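Local coordinates for protein histone-lysine N-methyltransferase family member SUVH9 (Arabidopsis thaliana, PDB 4NJ5) that takes part in gene silencing, apparently not as an active methyltransferase but by binding methylated DNA and recruiting RNA polymerase V to chromatin, at residues I22-E34 and R46-M58. Numbering follows the deposited sequence.
Sequences IYDSLRMFLMMEE and RADGKAGKAGSMM
Ala54 presses its methyl group into a hole formed by Tyr23, Leu26, Arg27 and Leu30, where the axes of the two helical segments come within 8.8 Å. Its CB lies 3.7 Å from Arg27 CG and 3.8 Å from Tyr23 CE1. Tyr23, with CG anti to the backbone N (chi1 180°), lays its ring among Ala51, Ala54, Gly55 and Met58. Met58 SD meets that ring edge-on, 5.1 Å from its centroid, in a Met-aromatic contact, while the methionine's CE reaches Ile22 CG2. Two turns beyond Tyr23, Leu30 enters the hole between Lys50, Lys53, Ala54 and Met57, its CB 3.6 Å from Lys50 CG. The Arg27 guanidinium is held by its edge: NE and NH2 both donate to Asp24 OD1, with NH2 2.9 Å from that oxygen, and NH1 reaches Ala47 O through a water. Asn493 binds the other oxygen of Asp24, which ties this pair to the SET region.

Toward Glu34 and Arg46 the packing gives way to looser charge pairing. Glu34 OE2 lies 3.5 Å from Lys50 NZ and makes a longer ion pair with poorly ordered Arg46, well out of its guanidinium plane. Beside this network the Met31 chain, bent at chi2 and chi3, brings CE to 3.5 Å from Ala47 CA. The arrangement is thus one of two consecutive helices crossing at 125° with knobs-into-holes packing, lodged between the SRA and SET regions.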
ATOM      1  N   ILE A  22      -3.056 -12.279  -2.558  1.00 21.03           N
ATOM      2  CA  ILE A  22      -2.401 -13.399  -3.221  1.00 21.71           C
ATOM      3  C   ILE A  22      -1.252 -12.926  -4.107  1.00 23.48           C
ATOM      4  O   ILE A  22      -0.141 -13.454  -4.026  1.00 21.70           O
ATOM      5  CB  ILE A  22      -3.386 -14.227  -4.065  1.00 25.38           C
ATOM      6  CG1 ILE A  22      -4.331 -15.018  -3.157  1.00 28.10           C
ATOM      7  CG2 ILE A  22      -2.634 -15.177  -4.986  1.00 24.99           C
ATOM      8  CD1 ILE A  22      -5.273 -15.937  -3.913  1.00 27.52           C
ATOM      9  N   TYR A  23      -1.516 -11.924  -4.942  1.00 20.57           N
ATOM     10  CA  TYR A  23      -0.492 -11.424  -5.859  1.00 21.43           C
ATOM     11  C   TYR A  23       0.776 -10.964  -5.131  1.00 20.14           C
ATOM     12  O   TYR A  23       1.880 -11.441  -5.423  1.00 20.77           O
ATOM     13  CB  TYR A  23      -1.046 -10.303  -6.745  1.00 20.82           C
ATOM     14  CG  TYR A  23      -0.028  -9.745  -7.715  1.00 20.16           C
ATOM     15  CD1 TYR A  23       0.271 -10.409  -8.899  1.00 20.63           C
ATOM     16  CD2 TYR A  23       0.634  -8.558  -7.445  1.00 19.26           C
ATOM     17  CE1 TYR A  23       1.202  -9.904  -9.785  1.00 20.26           C
ATOM     18  CE2 TYR A  23       1.570  -8.046  -8.324  1.00 20.12           C
ATOM     19  CZ  TYR A  23       1.849  -8.722  -9.492  1.00 19.83           C
ATOM     20  OH  TYR A  23       2.779  -8.210 -10.364  1.00 20.03           O
ATOM     21  N   ASP A  24       0.615 -10.054  -4.174  1.00 19.56           N
ATOM     22  CA  ASP A  24       1.768  -9.535  -3.442  1.00 26.45           C
ATOM     23  C   ASP A  24       2.490 -10.601  -2.606  1.00 28.93           C
ATOM     24  O   ASP A  24       3.728 -10.594  -2.519  1.00 30.91           O
ATOM     25  CB  ASP A  24       1.381  -8.320  -2.590  1.00 25.10           C
ATOM     26  CG  ASP A  24       1.260  -7.048  -3.415  1.00 23.43           C
ATOM     27  OD1 ASP A  24       2.083  -6.858  -4.336  1.00 24.21           O
ATOM     28  OD2 ASP A  24       0.343  -6.240  -3.146  1.00 18.69           O
ATOM     29  N   SER A  25       1.730 -11.519  -2.008  1.00 32.52           N
ATOM     30  CA  SER A  25       2.353 -12.625  -1.282  1.00 31.15           C
ATOM     31  C   SER A  25       3.205 -13.489  -2.209  1.00 31.72           C
ATOM     32  O   SER A  25       4.325 -13.874  -1.860  1.00 33.34           O
ATOM     33  CB  SER A  25       1.302 -13.490  -0.589  1.00 21.95           C
ATOM     34  OG  SER A  25       0.607 -12.741   0.386  1.00 21.79           O
ATOM     35  N   LEU A  26       2.667 -13.786  -3.389  1.00 22.60           N
ATOM     36  CA  LEU A  26       3.372 -14.595  -4.380  1.00 25.86           C
ATOM     37  C   LEU A  26       4.664 -13.913  -4.830  1.00 28.43           C
ATOM     38  O   LEU A  26       5.731 -14.540  -4.849  1.00 25.15           O
ATOM     39  CB  LEU A  26       2.474 -14.860  -5.588  1.00 25.88           C
ATOM     40  CG  LEU A  26       2.525 -16.236  -6.254  1.00 28.75           C
ATOM     41  CD1 LEU A  26       2.078 -16.108  -7.703  1.00 28.53           C
ATOM     42  CD2 LEU A  26       3.909 -16.867  -6.175  1.00 28.77           C
ATOM     43  N   ARG A  27       4.559 -12.638  -5.201  1.00 22.86           N
ATOM     44  CA  ARG A  27       5.741 -11.852  -5.542  1.00 27.59           C
ATOM     45  C   ARG A  27       6.799 -11.985  -4.460  1.00 25.11           C
ATOM     46  O   ARG A  27       7.945 -12.353  -4.736  1.00 26.71           O
ATOM     47  CB  ARG A  27       5.389 -10.373  -5.694  1.00 28.28           C
ATOM     48  CG  ARG A  27       5.003  -9.933  -7.086  1.00 26.16           C
ATOM     49  CD  ARG A  27       5.166  -8.422  -7.227  1.00 27.01           C
ATOM     50  NE  ARG A  27       4.669  -7.700  -6.057  1.00 26.66           N
ATOM     51  CZ  ARG A  27       5.446  -7.112  -5.150  1.00 26.37           C
ATOM     52  NH1 ARG A  27       6.767  -7.156  -5.276  1.00 25.89           N
ATOM     53  NH2 ARG A  27       4.901  -6.483  -4.116  1.00 22.19           N
ATOM     54  N   MET A  28       6.402 -11.690  -3.224  1.00 23.34           N
ATOM     55  CA  MET A  28       7.336 -11.731  -2.106  1.00 24.13           C
ATOM     56  C   MET A  28       7.971 -13.112  -1.953  1.00 25.57           C
ATOM     57  O   MET A  28       9.150 -13.227  -1.615  1.00 26.83           O
ATOM     58  CB  MET A  28       6.650 -11.287  -0.812  1.00 23.35           C
ATOM     59  CG  MET A  28       6.331  -9.795  -0.783  1.00 22.46           C
ATOM     60  SD  MET A  28       5.384  -9.293   0.665  1.00 25.24           S
ATOM     61  CE  MET A  28       6.517  -9.752   1.979  1.00 23.94           C
ATOM     62  N   PHE A  29       7.195 -14.156  -2.225  1.00 25.64           N
ATOM     63  CA  PHE A  29       7.707 -15.517  -2.137  1.00 27.22           C
ATOM     64  C   PHE A  29       8.774 -15.800  -3.188  1.00 28.68           C
ATOM     65  O   PHE A  29       9.808 -16.397  -2.886  1.00 30.32           O
ATOM     66  CB  PHE A  29       6.578 -16.536  -2.269  1.00 27.23           C
ATOM     67  CG  PHE A  29       7.060 -17.952  -2.401  1.00 29.12           C
ATOM     68  CD1 PHE A  29       7.537 -18.640  -1.295  1.00 30.10           C
ATOM     69  CD2 PHE A  29       7.044 -18.595  -3.631  1.00 30.13           C
ATOM     70  CE1 PHE A  29       7.986 -19.941  -1.408  1.00 32.06           C
ATOM     71  CE2 PHE A  29       7.493 -19.900  -3.754  1.00 33.77           C
ATOM     72  CZ  PHE A  29       7.965 -20.575  -2.641  1.00 33.17           C
ATOM     73  N   LEU A  30       8.507 -15.384  -4.423  1.00 28.27           N
ATOM     74  CA  LEU A  30       9.461 -15.548  -5.515  1.00 29.74           C
ATOM     75  C   LEU A  30      10.755 -14.799  -5.210  1.00 30.51           C
ATOM     76  O   LEU A  30      11.873 -15.286  -5.499  1.00 32.54           O
ATOM     77  CB  LEU A  30       8.859 -15.029  -6.818  1.00 28.96           C
ATOM     78  CG  LEU A  30       7.660 -15.835  -7.306  1.00 28.96           C
ATOM     79  CD1 LEU A  30       7.041 -15.208  -8.545  1.00 29.04           C
ATOM     80  CD2 LEU A  30       8.082 -17.273  -7.584  1.00 30.87           C
ATOM     81  N   MET A  31      10.601 -13.621  -4.609  1.00 34.39           N
ATOM     82  CA  MET A  31      11.753 -12.845  -4.160  1.00 35.09           C
ATOM     83  C   MET A  31      12.532 -13.550  -3.039  1.00 37.13           C
ATOM     84  O   MET A  31      13.762 -13.544  -3.033  1.00 39.86           O
ATOM     85  CB  MET A  31      11.333 -11.430  -3.739  1.00 34.55           C
ATOM     86  CG  MET A  31      10.476 -10.714  -4.773  1.00 36.02           C
ATOM     87  SD  MET A  31      10.781  -8.950  -4.948  1.00 58.72           S
ATOM     88  CE  MET A  31      11.825  -8.995  -6.397  1.00 29.62           C
ATOM     89  N   MET A  32      11.839 -14.167  -2.092  1.00 37.65           N
ATOM     90  CA  MET A  32      12.549 -14.876  -1.030  1.00 40.32           C
ATOM     91  C   MET A  32      13.283 -16.084  -1.607  1.00 38.39           C
ATOM     92  O   MET A  32      14.394 -16.408  -1.193  1.00 38.96           O
ATOM     93  CB  MET A  32      11.590 -15.298   0.089  1.00 38.63           C
ATOM     94  CG  MET A  32      11.201 -14.163   1.032  1.00 40.49           C
ATOM     95  SD  MET A  32      12.632 -13.514   1.925  1.00 43.35           S
ATOM     96  CE  MET A  32      13.014 -14.899   2.996  1.00 32.91           C
ATOM     97  N   GLU A  33      12.667 -16.732  -2.589  1.00 36.96           N
ATOM     98  CA  GLU A  33      13.255 -17.924  -3.184  1.00 43.37           C
ATOM     99  C   GLU A  33      14.526 -17.588  -3.945  1.00 46.75           C
ATOM    100  O   GLU A  33      15.541 -18.277  -3.810  1.00 40.89           O
ATOM    101  CB  GLU A  33      12.250 -18.652  -4.086  1.00 42.22           C
ATOM    102  CG  GLU A  33      11.149 -19.400  -3.330  1.00 42.43           C
ATOM    103  CD  GLU A  33      11.686 -20.417  -2.328  1.00 45.11           C
ATOM    104  OE1 GLU A  33      11.819 -21.607  -2.691  1.00 45.57           O
ATOM    105  OE2 GLU A  33      11.961 -20.028  -1.172  1.00 46.49           O
ATOM    106  N   GLU A  34      14.479 -16.516  -4.729  1.00 38.57           N
ATOM    107  CA  GLU A  34      15.661 -16.109  -5.487  1.00 42.70           C
ATOM    108  C   GLU A  34      16.771 -15.543  -4.584  1.00 42.76           C
ATOM    109  O   GLU A  34      17.952 -15.726  -4.867  1.00 43.23           O
ATOM    110  CB  GLU A  34      15.280 -15.111  -6.587  1.00 59.74           C
ATOM    111  CG  GLU A  34      16.365 -14.852  -7.619  1.00 67.88           C
ATOM    112  CD  GLU A  34      16.106 -15.559  -8.943  1.00 74.10           C
ATOM    113  OE1 GLU A  34      15.735 -16.753  -8.933  1.00 77.25           O
ATOM    114  OE2 GLU A  34      16.280 -14.915 -10.000  1.00 75.84           O
ATOM    115  N   ARG A  46      15.082  -7.172 -10.445  1.00 66.86           N
ATOM    116  CA  ARG A  46      14.498  -8.460 -10.147  1.00 63.83           C
ATOM    117  C   ARG A  46      13.015  -8.277  -9.827  1.00 49.18           C
ATOM    118  O   ARG A  46      12.206  -9.188 -10.025  1.00 43.39           O
ATOM    119  CB  ARG A  46      15.250  -9.029  -8.948  1.00 92.28           C
ATOM    120  CG  ARG A  46      14.675 -10.263  -8.303  1.00 99.87           C
ATOM    121  CD  ARG A  46      15.133 -10.237  -6.845  1.00107.22           C
ATOM    122  NE  ARG A  46      16.178 -11.203  -6.596  1.00116.96           N
ATOM    123  CZ  ARG A  46      16.880 -11.788  -7.561  1.00123.29           C
ATOM    124  NH1 ARG A  46      16.673 -11.522  -8.857  1.00124.27           N
ATOM    125  NH2 ARG A  46      17.802 -12.647  -7.223  1.00126.96           N
ATOM    126  N   ALA A  47      12.672  -7.086  -9.339  1.00 45.53           N
ATOM    127  CA  ALA A  47      11.291  -6.732  -9.009  1.00 41.93           C
ATOM    128  C   ALA A  47      10.320  -6.908 -10.181  1.00 38.41           C
ATOM    129  O   ALA A  47       9.279  -7.550 -10.035  1.00 34.57           O
ATOM    130  CB  ALA A  47      11.223  -5.308  -8.457  1.00 42.45           C
ATOM    131  N   ASP A  48      10.662  -6.351 -11.338  1.00 40.27           N
ATOM    132  CA  ASP A  48       9.779  -6.417 -12.500  1.00 43.00           C
ATOM    133  C   ASP A  48       9.590  -7.843 -13.026  1.00 39.71           C
ATOM    134  O   ASP A  48       8.467  -8.264 -13.316  1.00 36.26           O
ATOM    135  CB  ASP A  48      10.286  -5.482 -13.604  1.00 46.28           C
ATOM    136  CG  ASP A  48      10.059  -4.013 -13.282  1.00 48.71           C
ATOM    137  OD1 ASP A  48       9.916  -3.677 -12.092  1.00 49.84           O
ATOM    138  OD2 ASP A  48      10.022  -3.196 -14.228  1.00 49.33           O
ATOM    139  N   GLY A  49      10.693  -8.576 -13.133  1.00 32.46           N
ATOM    140  CA  GLY A  49      10.650  -9.954 -13.576  1.00 31.83           C
ATOM    141  C   GLY A  49       9.842 -10.828 -12.632  1.00 31.05           C
ATOM    142  O   GLY A  49       9.061 -11.676 -13.073  1.00 28.74           O
ATOM    143  N   LYS A  50      10.024 -10.620 -11.330  1.00 31.89           N
ATOM    144  CA  LYS A  50       9.287 -11.388 -10.330  1.00 29.89           C
ATOM    145  C   LYS A  50       7.804 -11.022 -10.330  1.00 27.29           C
ATOM    146  O   LYS A  50       6.942 -11.869 -10.087  1.00 26.52           O
ATOM    147  CB  LYS A  50       9.900 -11.203  -8.941  1.00 27.65           C
ATOM    148  CG  LYS A  50      10.719 -12.398  -8.470  1.00 29.43           C
ATOM    149  CD  LYS A  50      11.623 -12.933  -9.566  1.00 31.53           C
ATOM    150  CE  LYS A  50      12.269 -14.244  -9.144  1.00 39.51           C
ATOM    151  NZ  LYS A  50      12.791 -15.022 -10.302  1.00 42.95           N
ATOM    152  N   ALA A  51       7.514  -9.758 -10.616  1.00 24.55           N
ATOM    153  CA  ALA A  51       6.143  -9.305 -10.771  1.00 23.04           C
ATOM    154  C   ALA A  51       5.477 -10.015 -11.950  1.00 23.38           C
ATOM    155  O   ALA A  51       4.350 -10.511 -11.838  1.00 22.88           O
ATOM    156  CB  ALA A  51       6.113  -7.805 -10.969  1.00 35.12           C
ATOM    157  N   GLY A  52       6.186 -10.066 -13.075  1.00 24.47           N
ATOM    158  CA  GLY A  52       5.687 -10.730 -14.265  1.00 28.53           C
ATOM    159  C   GLY A  52       5.469 -12.213 -14.037  1.00 29.66           C
ATOM    160  O   GLY A  52       4.483 -12.792 -14.510  1.00 31.59           O
ATOM    161  N   LYS A  53       6.387 -12.832 -13.302  1.00 30.43           N
ATOM    162  CA  LYS A  53       6.266 -14.251 -12.998  1.00 35.19           C
ATOM    163  C   LYS A  53       5.063 -14.522 -12.099  1.00 32.52           C
ATOM    164  O   LYS A  53       4.321 -15.483 -12.319  1.00 34.37           O
ATOM    165  CB  LYS A  53       7.543 -14.788 -12.355  1.00 46.92           C
ATOM    166  CG  LYS A  53       7.607 -16.304 -12.326  1.00 51.46           C
ATOM    167  CD  LYS A  53       7.322 -16.876 -13.706  1.00 56.73           C
ATOM    168  CE  LYS A  53       7.586 -18.371 -13.762  1.00 65.01           C
ATOM    169  NZ  LYS A  53       6.725 -19.125 -12.811  1.00 69.02           N
ATOM    170  N   ALA A  54       4.871 -13.671 -11.093  1.00 27.62           N
ATOM    171  CA  ALA A  54       3.708 -13.785 -10.218  1.00 26.51           C
ATOM    172  C   ALA A  54       2.424 -13.685 -11.042  1.00 27.08           C
ATOM    173  O   ALA A  54       1.487 -14.471 -10.861  1.00 27.13           O
ATOM    174  CB  ALA A  54       3.742 -12.714  -9.144  1.00 23.35           C
ATOM    175  N   GLY A  55       2.400 -12.726 -11.960  1.00 25.45           N
ATOM    176  CA  GLY A  55       1.295 -12.599 -12.890  1.00 25.47           C
ATOM    177  C   GLY A  55       1.011 -13.861 -13.691  1.00 32.54           C
ATOM    178  O   GLY A  55      -0.126 -14.331 -13.717  1.00 36.06           O
ATOM    179  N   SER A  56       2.034 -14.415 -14.339  1.00 36.72           N
ATOM    180  CA  SER A  56       1.837 -15.585 -15.201  1.00 38.92           C
ATOM    181  C   SER A  56       1.398 -16.816 -14.407  1.00 37.30           C
ATOM    182  O   SER A  56       0.566 -17.613 -14.863  1.00 39.94           O
ATOM    183  CB  SER A  56       3.105 -15.896 -16.002  1.00 35.59           C
ATOM    184  OG  SER A  56       4.119 -16.435 -15.169  1.00 39.55           O
ATOM    185  N   MET A  57       1.965 -16.963 -13.214  1.00 29.14           N
ATOM    186  CA  MET A  57       1.568 -18.035 -12.312  1.00 29.96           C
ATOM    187  C   MET A  57       0.113 -17.891 -11.886  1.00 29.14           C
ATOM    188  O   MET A  57      -0.613 -18.879 -11.807  1.00 30.45           O
ATOM    189  CB  MET A  57       2.468 -18.071 -11.081  1.00 30.80           C
ATOM    190  CG  MET A  57       3.872 -18.549 -11.367  1.00 34.59           C
ATOM    191  SD  MET A  57       4.881 -18.553  -9.879  1.00 34.23           S
ATOM    192  CE  MET A  57       4.053 -19.817  -8.916  1.00 32.44           C
ATOM    193  N   MET A  58      -0.318 -16.668 -11.609  1.00 27.27           N
ATOM    194  CA  MET A  58      -1.718 -16.469 -11.260  1.00 31.33           C
ATOM    195  C   MET A  58      -2.630 -16.686 -12.462  1.00 33.54           C
ATOM    196  O   MET A  58      -3.786 -17.083 -12.309  1.00 35.01           O
ATOM    197  CB  MET A  58      -1.948 -15.095 -10.633  1.00 31.12           C
ATOM    198  CG  MET A  58      -1.465 -15.023  -9.201  1.00 24.21           C
ATOM    199  SD  MET A  58      -1.871 -13.466  -8.415  1.00 24.35           S
ATOM    200  CE  MET A  58      -3.652 -13.573  -8.337  1.00 24.29           C
TER
HETATM  201  O   HOH W   1       8.308  -8.095  -7.317  1.00 40.43           O